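Local structure of E3 ubiquitin-protein ligase RNF31 (Mus musculus, 5Y3T) at residues Glu29-Leu34 with Asp82-Leu87; Tyr52-Val57 with Gln74-Ala79; Ala58-Gln63 with Glu89-Cys94; Arg99-Glu104 with Gln118-His123. The protein transfers ubiquitin to proteins as a RING-type E3 ligase and interacts with HOIL-1, probably through the UBA region described here. All blocks are in the same frame, centred on the assembly; numbering follows the deposited sequence.

Interaction 1: residues Glu29-Leu34 with Asp82-Leu87; sequences EVFSAL and DRHGNL
Helix 27-37 and the turn that follows helix 73-82 approach backbone to backbone at Ser32 and Gly85, whose CA atoms lie 4.3 Å apart. Only a residue without a side chain fits here: a CB on Gly85 would run into Ser32 O, and the positive phi of 82° would also press it against the carbonyl oxygen of His84. Ser32, small enough to sit directly on the turn, sets its OG 3.3 Å from His84 CA. That hydroxyl lies 3.5 Å from Gly85 N but is not hydrogen-bonded to it; its bond goes back to Glu28 O in its own helix. Beside this approach, Phe31 and His84 form an offset edge-to-face pair, the centroids 5.0 Å apart and the planes at 82°. The CD2-CE2 edge of the phenyl ring addresses one face of the imidazole toward its rim, with Phe31 CE2 3.4 Å from His84 ND1. With Phe31 CG anti to the backbone N (chi1 -176°), the ring is carried out from the helix and over the histidine. Leu13 of helix 2-22 touches the same phenylalanine, and an apolar side chain of another protein chain packs on His84. The turn itself is a Schellman motif: His84, at positive phi, is its C-prime residue, with Gly85 N bonded to Trp80 O and His84 N to Leu81 O. It merges with a type I' beta turn from Arg83 to Asn86, a compact link between two helices of the HOIP UBA domain pair.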
# COMPACT_ATOMS: atom_id res chain seq x y z
N GLU B 29 -10.03 -1.78 -12.98
CA GLU B 29 -9.93 -1.69 -14.47
C GLU B 29 -11.20 -1.23 -15.16
O GLU B 29 -11.17 -0.34 -16.02
CB GLU B 29 -9.51 -3.03 -15.08
CG GLU B 29 -7.99 -3.22 -15.05
CD GLU B 29 -7.48 -4.65 -15.24
OE1 GLU B 29 -8.22 -5.66 -15.16
OE2 GLU B 29 -6.26 -4.74 -15.43
N VAL B 30 -12.31 -1.83 -14.80
CA VAL B 30 -13.57 -1.47 -15.41
C VAL B 30 -13.85 -0.02 -15.08
O VAL B 30 -14.09 0.76 -15.97
CB VAL B 30 -14.75 -2.38 -14.98
CG1 VAL B 30 -16.11 -1.84 -15.43
CG2 VAL B 30 -14.55 -3.76 -15.56
N PHE B 31 -13.78 0.35 -13.80
CA PHE B 31 -14.14 1.70 -13.40
C PHE B 31 -13.17 2.78 -13.97
O PHE B 31 -13.61 3.85 -14.36
CB PHE B 31 -14.22 1.79 -11.89
CG PHE B 31 -14.68 3.11 -11.39
CD1 PHE B 31 -16.02 3.50 -11.54
CD2 PHE B 31 -13.79 3.97 -10.73
CE1 PHE B 31 -16.48 4.73 -11.06
CE2 PHE B 31 -14.24 5.20 -10.23
CZ PHE B 31 -15.59 5.58 -10.39
N SER B 32 -11.88 2.47 -13.99
CA SER B 32 -10.85 3.34 -14.54
C SER B 32 -11.10 3.64 -16.00
O SER B 32 -10.95 4.81 -16.44
CB SER B 32 -9.46 2.72 -14.37
OG SER B 32 -9.11 2.65 -12.99
N ALA B 33 -11.52 2.60 -16.73
CA ALA B 33 -11.94 2.74 -18.11
C ALA B 33 -13.14 3.66 -18.27
O ALA B 33 -13.10 4.57 -19.11
CB ALA B 33 -12.23 1.40 -18.69
N LEU B 34 -14.18 3.41 -17.47
CA LEU B 34 -15.40 4.22 -17.45
C LEU B 34 -15.08 5.69 -17.19
O LEU B 34 -15.54 6.56 -17.92
CB LEU B 34 -16.40 3.71 -16.41
CG LEU B 34 -17.05 2.32 -16.66
CD1 LEU B 34 -17.98 1.84 -15.53
CD2 LEU B 34 -17.82 2.32 -17.97
N ASP B 82 -4.78 2.88 -9.21
CA ASP B 82 -5.04 3.37 -7.84
C ASP B 82 -5.72 4.74 -7.86
O ASP B 82 -6.45 5.06 -6.92
CB ASP B 82 -3.77 3.37 -6.98
CG ASP B 82 -3.23 1.94 -6.75
OD1 ASP B 82 -3.95 0.91 -6.89
OD2 ASP B 82 -2.03 1.87 -6.45
N ARG B 83 -5.55 5.49 -8.96
CA ARG B 83 -6.19 6.76 -9.11
C ARG B 83 -7.36 6.66 -10.07
O ARG B 83 -7.82 7.66 -10.62
CB ARG B 83 -5.17 7.80 -9.56
CG ARG B 83 -3.98 7.94 -8.63
CD ARG B 83 -4.33 8.07 -7.14
NE ARG B 83 -5.31 9.12 -6.88
CZ ARG B 83 -5.98 9.30 -5.73
NH1 ARG B 83 -5.82 8.49 -4.69
NH2 ARG B 83 -6.83 10.32 -5.64
N HIS B 84 -7.88 5.46 -10.26
CA HIS B 84 -9.13 5.34 -11.02
C HIS B 84 -9.17 6.05 -12.36
O HIS B 84 -10.20 6.58 -12.74
CB HIS B 84 -10.32 5.80 -10.17
CG HIS B 84 -10.62 4.86 -9.06
ND1 HIS B 84 -11.60 5.10 -8.11
CD2 HIS B 84 -10.07 3.66 -8.73
CE1 HIS B 84 -11.62 4.10 -7.25
NE2 HIS B 84 -10.72 3.20 -7.62
N GLY B 85 -8.06 6.02 -13.09
CA GLY B 85 -8.05 6.56 -14.45
C GLY B 85 -7.86 8.07 -14.56
O GLY B 85 -7.95 8.64 -15.66
N ASN B 86 -7.56 8.75 -13.45
CA ASN B 86 -7.19 10.16 -13.52
C ASN B 86 -5.74 10.26 -14.01
O ASN B 86 -4.83 9.97 -13.25
CB ASN B 86 -7.33 10.81 -12.16
CG ASN B 86 -7.06 12.30 -12.18
OD1 ASN B 86 -6.10 12.78 -12.81
ND2 ASN B 86 -7.86 13.03 -11.44
N LEU B 87 -5.54 10.71 -15.26
CA LEU B 87 -4.20 10.74 -15.87
C LEU B 87 -3.16 11.50 -15.05
O LEU B 87 -2.09 10.95 -14.71
CB LEU B 87 -4.22 11.27 -17.30
CG LEU B 87 -2.97 10.98 -18.14
CD1 LEU B 87 -2.57 9.53 -17.99
CD2 LEU B 87 -3.17 11.31 -19.63

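Interaction 2: residues Tyr52-Val57 with Gln74-Ala79; sequences YVLEMV and QEARKA
Ala76 of helix 73-82 and Leu54 of helix 42-64 mark the closest CA approach of segments 52-57 and 74-79, on two helices that cross nearly at right angles, one of the interhelical contacts of the all-helical HOIP UBA domain pair. The short axes pass 8.6 Å apart at 103°, near enough that a small residue has to stand at the crossing. Leu54 is also touched by Trp80, further along helix 73-82. Ala76 fills the role of the small residue: its methyl, CB, lies 3.6 Å from Leu54 O and 3.7 Å from Val57 CG1, fitting into the niche between two residues one turn apart. Val57 holds CG1 anti to its own backbone N (chi1 170°), which points this branch at the alanine. Next in sequence, Arg77 offers mainly its backbone and the first carbons of its side chain. Leu54 CD2 rests 3.7 Å from Arg77 CA, and the leucine runs alongside the arginine, both side chains heading the same way. Were Leu54 cut back to an alanine, the stem of Arg77 would probably lose its apolar neighbour. Arg77 suits this border, since the first carbons of its stem lie against the leucine while the guanidinium reaches outward to a salt bridge with Glu29. Along that stem, Leu54 CD1 is 3.9 Å from Arg77 CB and 4.2 Å from Arg77 CG.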
# COMPACT_ATOMS: atom_id res chain seq x y z
N TYR B 52 -2.03 1.98 -24.74
CA TYR B 52 -1.60 3.29 -25.26
C TYR B 52 -1.59 4.29 -24.12
O TYR B 52 -0.70 5.13 -24.05
CB TYR B 52 -2.49 3.83 -26.40
CG TYR B 52 -2.46 3.08 -27.74
CD1 TYR B 52 -1.35 2.31 -28.13
CD2 TYR B 52 -3.53 3.19 -28.64
CE1 TYR B 52 -1.33 1.65 -29.35
CE2 TYR B 52 -3.52 2.54 -29.86
CZ TYR B 52 -2.42 1.78 -30.21
OH TYR B 52 -2.39 1.13 -31.40
N VAL B 53 -2.61 4.21 -23.26
CA VAL B 53 -2.66 5.05 -22.06
C VAL B 53 -1.51 4.74 -21.10
O VAL B 53 -0.84 5.66 -20.68
CB VAL B 53 -3.99 4.94 -21.31
CG1 VAL B 53 -3.96 5.81 -20.06
CG2 VAL B 53 -5.16 5.32 -22.23
N LEU B 54 -1.22 3.46 -20.83
CA LEU B 54 -0.11 3.10 -19.90
C LEU B 54 1.23 3.50 -20.45
O LEU B 54 2.10 3.99 -19.71
CB LEU B 54 -0.16 1.61 -19.50
CG LEU B 54 -1.50 1.21 -18.83
CD1 LEU B 54 -1.66 -0.27 -18.48
CD2 LEU B 54 -1.74 2.04 -17.58
N GLU B 55 1.38 3.38 -21.78
CA GLU B 55 2.56 3.86 -22.48
C GLU B 55 2.78 5.36 -22.21
O GLU B 55 3.90 5.79 -21.95
CB GLU B 55 2.41 3.50 -23.97
CG GLU B 55 3.52 3.86 -24.97
CD GLU B 55 3.18 3.35 -26.39
OE1 GLU B 55 3.00 4.17 -27.34
OE2 GLU B 55 3.05 2.12 -26.55
N MET B 56 1.69 6.14 -22.21
CA MET B 56 1.73 7.59 -22.00
C MET B 56 2.07 7.92 -20.56
O MET B 56 2.86 8.83 -20.29
CB MET B 56 0.37 8.23 -22.39
CG MET B 56 0.17 9.74 -22.07
SD MET B 56 -1.27 10.52 -22.88
CE MET B 56 -2.55 9.35 -22.40
N VAL B 57 1.48 7.16 -19.63
CA VAL B 57 1.75 7.34 -18.19
C VAL B 57 3.25 7.20 -17.88
O VAL B 57 3.80 8.04 -17.13
CB VAL B 57 0.88 6.38 -17.35
CG1 VAL B 57 1.28 6.34 -15.87
CG2 VAL B 57 -0.59 6.77 -17.47
N GLN B 74 4.12 -2.14 -15.42
CA GLN B 74 3.50 -2.60 -14.16
C GLN B 74 3.36 -1.39 -13.20
O GLN B 74 2.34 -1.24 -12.58
CB GLN B 74 4.27 -3.76 -13.49
CG GLN B 74 4.40 -5.03 -14.35
CD GLN B 74 5.38 -4.94 -15.56
OE1 GLN B 74 6.62 -4.85 -15.40
NE2 GLN B 74 4.83 -4.95 -16.77
N GLU B 75 4.34 -0.51 -13.16
CA GLU B 75 4.23 0.73 -12.36
C GLU B 75 3.22 1.75 -12.89
O GLU B 75 2.53 2.40 -12.09
CB GLU B 75 5.57 1.39 -12.21
CG GLU B 75 6.47 0.58 -11.28
CD GLU B 75 7.87 1.09 -11.34
OE1 GLU B 75 8.47 1.02 -12.46
OE2 GLU B 75 8.34 1.59 -10.30
N ALA B 76 3.12 1.87 -14.21
CA ALA B 76 2.17 2.79 -14.81
C ALA B 76 0.77 2.33 -14.50
O ALA B 76 -0.07 3.16 -14.14
CB ALA B 76 2.38 2.86 -16.32
N ARG B 77 0.54 1.01 -14.65
CA ARG B 77 -0.76 0.37 -14.47
C ARG B 77 -1.22 0.52 -13.05
O ARG B 77 -2.37 0.91 -12.80
CB ARG B 77 -0.68 -1.16 -14.81
CG ARG B 77 -1.98 -1.96 -14.69
CD ARG B 77 -1.81 -3.46 -15.01
NE ARG B 77 -3.06 -4.23 -14.78
CZ ARG B 77 -3.44 -4.85 -13.63
NH1 ARG B 77 -2.68 -4.84 -12.53
NH2 ARG B 77 -4.62 -5.50 -13.56
N LYS B 78 -0.34 0.22 -12.13
CA LYS B 78 -0.67 0.27 -10.71
C LYS B 78 -1.13 1.71 -10.36
O LYS B 78 -2.16 1.89 -9.72
CB LYS B 78 0.53 -0.19 -9.90
CG LYS B 78 0.32 -0.31 -8.40
CD LYS B 78 1.40 -1.17 -7.72
CE LYS B 78 2.84 -1.11 -8.31
NZ LYS B 78 3.60 0.18 -8.25
N ALA B 79 -0.41 2.72 -10.87
CA ALA B 79 -0.76 4.14 -10.63
C ALA B 79 -2.07 4.56 -11.30
O ALA B 79 -2.95 5.13 -10.67
CB ALA B 79 0.39 5.05 -11.06

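Interaction 3: residues Ala58-Gln63 with Glu89-Cys94; sequences AELAGQ and EAVEEC
An apolar helix-to-helix contact joins Leu60 and Ala61, near the end of helix 42-64, to Val91 and Cys94 in the first turns of helix 87-107. Their short axes come within 8.9 Å of each other and make an angle of 59°. Val91 divides its two methyls between the neighbours. CG2 touches Leu60 at two points, CB and CD1, each 3.9 Å away, with the leucine side chain crossing the valine at about a right angle. CG1, anti to its own backbone N (chi1 166°), instead lies over the Leu60-Ala61 peptide link, 4.1 Å from Ala61 N. This is ordinary hydrophobic packing of the helical UBA domain pair, and the beta-branched valine suits it because both branches find a surface. Loss of both Val91 branches, as with a glycine here, is likely to open a gap beside Leu60 and the Leu60-Ala61 peptide. Ala61 is small enough to let the second helix come near, its CA 5.5 Å from Val91 CA. A turn after Val91 comes Cys94, whose SG lies 3.9 Å from Ala61 CB; Phe71 from a loop touches both residues.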
# COMPACT_ATOMS: atom_id res chain seq x y z
N ALA B 58 3.90 6.20 -18.48
CA ALA B 58 5.35 5.94 -18.29
C ALA B 58 6.26 7.00 -18.87
O ALA B 58 7.25 7.40 -18.23
CB ALA B 58 5.75 4.56 -18.84
N GLU B 59 5.96 7.45 -20.08
CA GLU B 59 6.76 8.54 -20.69
C GLU B 59 6.60 9.85 -19.93
O GLU B 59 7.60 10.50 -19.64
CB GLU B 59 6.58 8.72 -22.24
CG GLU B 59 5.18 8.86 -22.81
CD GLU B 59 5.11 8.55 -24.32
OE1 GLU B 59 6.09 8.85 -25.06
OE2 GLU B 59 4.08 7.98 -24.79
N LEU B 60 5.38 10.21 -19.56
CA LEU B 60 5.14 11.44 -18.75
C LEU B 60 5.77 11.33 -17.38
O LEU B 60 6.37 12.29 -16.89
CB LEU B 60 3.65 11.76 -18.61
CG LEU B 60 2.83 11.99 -19.88
CD1 LEU B 60 1.37 12.19 -19.53
CD2 LEU B 60 3.36 13.15 -20.72
N ALA B 61 5.69 10.15 -16.76
CA ALA B 61 6.45 9.93 -15.54
C ALA B 61 7.97 10.25 -15.72
O ALA B 61 8.57 11.02 -14.94
CB ALA B 61 6.25 8.51 -15.07
N GLY B 62 8.59 9.67 -16.77
CA GLY B 62 9.99 9.94 -17.11
C GLY B 62 10.32 11.41 -17.37
O GLY B 62 11.37 11.90 -16.99
N GLN B 63 9.40 12.11 -18.01
CA GLN B 63 9.51 13.55 -18.20
C GLN B 63 9.42 14.38 -16.92
O GLN B 63 10.14 15.36 -16.77
CB GLN B 63 8.44 14.01 -19.17
CG GLN B 63 8.75 13.51 -20.57
CD GLN B 63 7.65 13.82 -21.55
OE1 GLN B 63 6.72 14.59 -21.26
NE2 GLN B 63 7.76 13.23 -22.74
N GLU B 89 -3.21 12.45 -11.90
CA GLU B 89 -2.88 11.83 -10.61
C GLU B 89 -2.04 10.57 -10.74
O GLU B 89 -1.19 10.30 -9.90
CB GLU B 89 -4.13 11.56 -9.83
CG GLU B 89 -4.72 12.87 -9.37
CD GLU B 89 -5.89 12.66 -8.47
OE1 GLU B 89 -6.31 11.48 -8.21
OE2 GLU B 89 -6.39 13.71 -8.03
N ALA B 90 -2.25 9.86 -11.84
CA ALA B 90 -1.64 8.58 -12.09
C ALA B 90 -0.19 8.78 -12.37
O ALA B 90 0.65 7.98 -11.94
CB ALA B 90 -2.33 7.92 -13.28
N VAL B 91 0.09 9.87 -13.08
CA VAL B 91 1.44 10.29 -13.37
C VAL B 91 2.13 10.71 -12.09
O VAL B 91 3.28 10.34 -11.89
CB VAL B 91 1.48 11.43 -14.44
CG1 VAL B 91 2.86 12.11 -14.49
CG2 VAL B 91 1.12 10.88 -15.82
N GLU B 92 1.44 11.48 -11.26
CA GLU B 92 1.96 11.94 -9.97
C GLU B 92 2.38 10.76 -9.15
O GLU B 92 3.50 10.73 -8.65
CB GLU B 92 0.90 12.74 -9.15
CG GLU B 92 0.96 14.28 -9.13
CD GLU B 92 -0.40 14.96 -8.74
OE1 GLU B 92 -1.29 14.38 -8.06
OE2 GLU B 92 -0.60 16.12 -9.15
N GLU B 93 1.46 9.79 -8.99
CA GLU B 93 1.72 8.59 -8.17
C GLU B 93 2.73 7.65 -8.76
O GLU B 93 3.43 6.96 -8.03
CB GLU B 93 0.42 7.80 -7.85
CG GLU B 93 -0.55 8.57 -6.95
CD GLU B 93 0.11 9.27 -5.74
OE1 GLU B 93 0.70 8.58 -4.91
OE2 GLU B 93 0.02 10.51 -5.60
N CYS B 94 2.78 7.53 -10.10
CA CYS B 94 3.79 6.64 -10.72
C CYS B 94 5.23 7.11 -10.35
O CYS B 94 6.09 6.33 -9.89
CB CYS B 94 3.55 6.61 -12.22
SG CYS B 94 4.67 5.56 -13.12

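Interaction 4: residues Arg99-Glu104 with Gln118-His123; sequences RRKVHE and QALFQH
The short helix 116-122 of the HOIP UBA domain pair leans on the later part of helix 87-107 through one residue, Leu120, which reaches across to Lys101 and Val102. The backbones stay well apart here, with 8.2 Å between Lys101 CA and Leu120 CA, so the leucine has to bridge the distance with its full length. It does so by placing CG anti to its carbonyl carbon (chi1 -79°) and extending onward to CD1. That methyl makes the closest approach of the contact, 3.7 Å from Val102 CG2, the two side chains meeting obliquely. The same CD1 lies 4.0 Å from Lys101 CB. Leu105 and Arg98 of helix 87-107 also touch Leu120, adding to the surface against which it packs. Lys101 fits this buried place because the base of its side chain, CB, meets the leucine while the extended remainder carries NZ away to a hydrogen bond with Gly125 O. Val127 of helix 127-145 touches the lysine as well. Beyond Leu120 the helix soon stops, and His123, the first residue to depart from helical angles, turns the ND1 edge of its ring back to the last turn. Its ND1 donates to Ala119 O at 3.0 Å with an angle of 155° at the hydrogen, the acceptor lying in the plane of the imidazole and ND1 meeting a lone pair of the carbonyl oxygen.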
# COMPACT_ATOMS: atom_id res chain seq x y z
N ARG B 99 10.00 7.24 -6.68
CA ARG B 99 10.77 8.09 -5.76
C ARG B 99 10.85 7.53 -4.34
O ARG B 99 11.92 7.50 -3.74
CB ARG B 99 10.22 9.52 -5.69
CG ARG B 99 11.22 10.51 -5.12
CD ARG B 99 10.63 11.90 -4.90
NE ARG B 99 10.43 12.56 -6.18
CZ ARG B 99 9.30 13.13 -6.61
NH1 ARG B 99 8.17 13.18 -5.88
NH2 ARG B 99 9.29 13.68 -7.82
N ARG B 100 9.71 7.07 -3.83
CA ARG B 100 9.64 6.56 -2.47
C ARG B 100 10.46 5.28 -2.35
O ARG B 100 11.10 5.00 -1.30
CB ARG B 100 8.16 6.34 -2.11
CG ARG B 100 7.89 5.79 -0.72
CD ARG B 100 6.42 5.63 -0.38
NE ARG B 100 5.62 4.97 -1.41
CZ ARG B 100 5.60 3.65 -1.67
NH1 ARG B 100 6.38 2.77 -1.00
NH2 ARG B 100 4.80 3.20 -2.63
N LYS B 101 10.44 4.48 -3.41
CA LYS B 101 11.13 3.21 -3.37
C LYS B 101 12.65 3.38 -3.51
O LYS B 101 13.39 2.67 -2.89
CB LYS B 101 10.56 2.26 -4.40
CG LYS B 101 9.16 1.83 -4.04
CD LYS B 101 8.50 1.06 -5.15
CE LYS B 101 6.98 0.96 -5.00
NZ LYS B 101 6.41 0.53 -6.30
N VAL B 102 13.09 4.37 -4.27
CA VAL B 102 14.50 4.68 -4.40
C VAL B 102 15.06 5.23 -3.09
O VAL B 102 16.19 4.91 -2.71
CB VAL B 102 14.74 5.65 -5.60
CG1 VAL B 102 16.09 6.40 -5.50
CG2 VAL B 102 14.61 4.85 -6.91
N HIS B 103 14.26 6.05 -2.42
CA HIS B 103 14.61 6.54 -1.09
C HIS B 103 14.75 5.37 -0.11
O HIS B 103 15.69 5.34 0.65
CB HIS B 103 13.60 7.57 -0.61
CG HIS B 103 13.82 8.02 0.79
ND1 HIS B 103 14.56 9.14 1.10
CD2 HIS B 103 13.39 7.51 1.97
CE1 HIS B 103 14.59 9.30 2.41
NE2 HIS B 103 13.88 8.33 2.96
N GLU B 104 13.87 4.37 -0.15
CA GLU B 104 14.06 3.22 0.73
C GLU B 104 15.31 2.39 0.38
O GLU B 104 16.11 2.04 1.26
CB GLU B 104 12.86 2.29 0.75
CG GLU B 104 12.70 1.66 2.14
CD GLU B 104 11.79 0.45 2.18
OE1 GLU B 104 10.99 0.23 1.23
OE2 GLU B 104 11.87 -0.29 3.19
N GLN B 118 17.73 0.50 -12.22
CA GLN B 118 17.66 -0.63 -13.17
C GLN B 118 16.89 -1.80 -12.57
O GLN B 118 16.06 -2.37 -13.25
CB GLN B 118 19.04 -1.09 -13.62
CG GLN B 118 19.81 -0.05 -14.44
CD GLN B 118 20.26 1.18 -13.63
OE1 GLN B 118 20.30 1.14 -12.39
NE2 GLN B 118 20.58 2.27 -14.33
N ALA B 119 17.15 -2.13 -11.30
CA ALA B 119 16.44 -3.22 -10.59
C ALA B 119 14.96 -2.96 -10.31
O ALA B 119 14.17 -3.90 -10.31
CB ALA B 119 17.13 -3.54 -9.27
N LEU B 120 14.60 -1.71 -10.04
CA LEU B 120 13.21 -1.35 -9.89
C LEU B 120 12.47 -1.49 -11.22
O LEU B 120 11.39 -2.07 -11.27
CB LEU B 120 13.03 0.05 -9.27
CG LEU B 120 13.22 0.06 -7.75
CD1 LEU B 120 13.27 1.46 -7.20
CD2 LEU B 120 12.15 -0.77 -7.04
N PHE B 121 13.05 -0.98 -12.29
CA PHE B 121 12.49 -1.17 -13.64
C PHE B 121 12.40 -2.65 -13.99
O PHE B 121 11.32 -3.14 -14.42
CB PHE B 121 13.32 -0.41 -14.72
CG PHE B 121 12.86 -0.65 -16.13
CD1 PHE B 121 11.70 -0.06 -16.61
CD2 PHE B 121 13.55 -1.52 -16.97
CE1 PHE B 121 11.25 -0.31 -17.91
CE2 PHE B 121 13.10 -1.79 -18.26
CZ PHE B 121 11.96 -1.17 -18.73
N GLN B 122 13.50 -3.36 -13.79
CA GLN B 122 13.58 -4.81 -14.09
C GLN B 122 12.46 -5.62 -13.43
O GLN B 122 11.96 -6.56 -14.03
CB GLN B 122 14.97 -5.39 -13.74
CG GLN B 122 15.45 -6.56 -14.59
CD GLN B 122 15.55 -6.20 -16.09
OE1 GLN B 122 16.12 -5.18 -16.47
NE2 GLN B 122 14.96 -7.04 -16.93
N HIS B 123 12.04 -5.23 -12.22
CA HIS B 123 11.03 -6.02 -11.46
C HIS B 123 9.65 -5.42 -11.29
O HIS B 123 8.95 -5.73 -10.31
CB HIS B 123 11.63 -6.32 -10.10
CG HIS B 123 12.73 -7.29 -10.19
ND1 HIS B 123 14.03 -6.90 -10.37
CD2 HIS B 123 12.71 -8.64 -10.25
CE1 HIS B 123 14.79 -7.98 -10.48
NE2 HIS B 123 14.01 -9.04 -10.43

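In the fold
Interactions 1, 2 and 3 form a continuous packed region, while interaction 4, further along the chain, meets interaction 2 where Lys78 NZ lies 3.4 Å from Lys101 NZ, two like charges close together. Interactions 2 and 3 share helix 42-64, their centres about 8 Å apart, and meet where Ala79 CB comes 3.6 Å from Cys94 N. Interaction 1 is tied to interaction 2 by the salt bridge Glu29 OE2 to Arg77 NH2 (2.6 Å) and to interaction 3 by Arg83 NH2 to Glu89 OE1 (2.9 Å). Helix 87-107 runs on from interaction 3 to interaction 4. Interactions 1, 3 and 4 touch other protein chains of the assembly; interaction 2 does not.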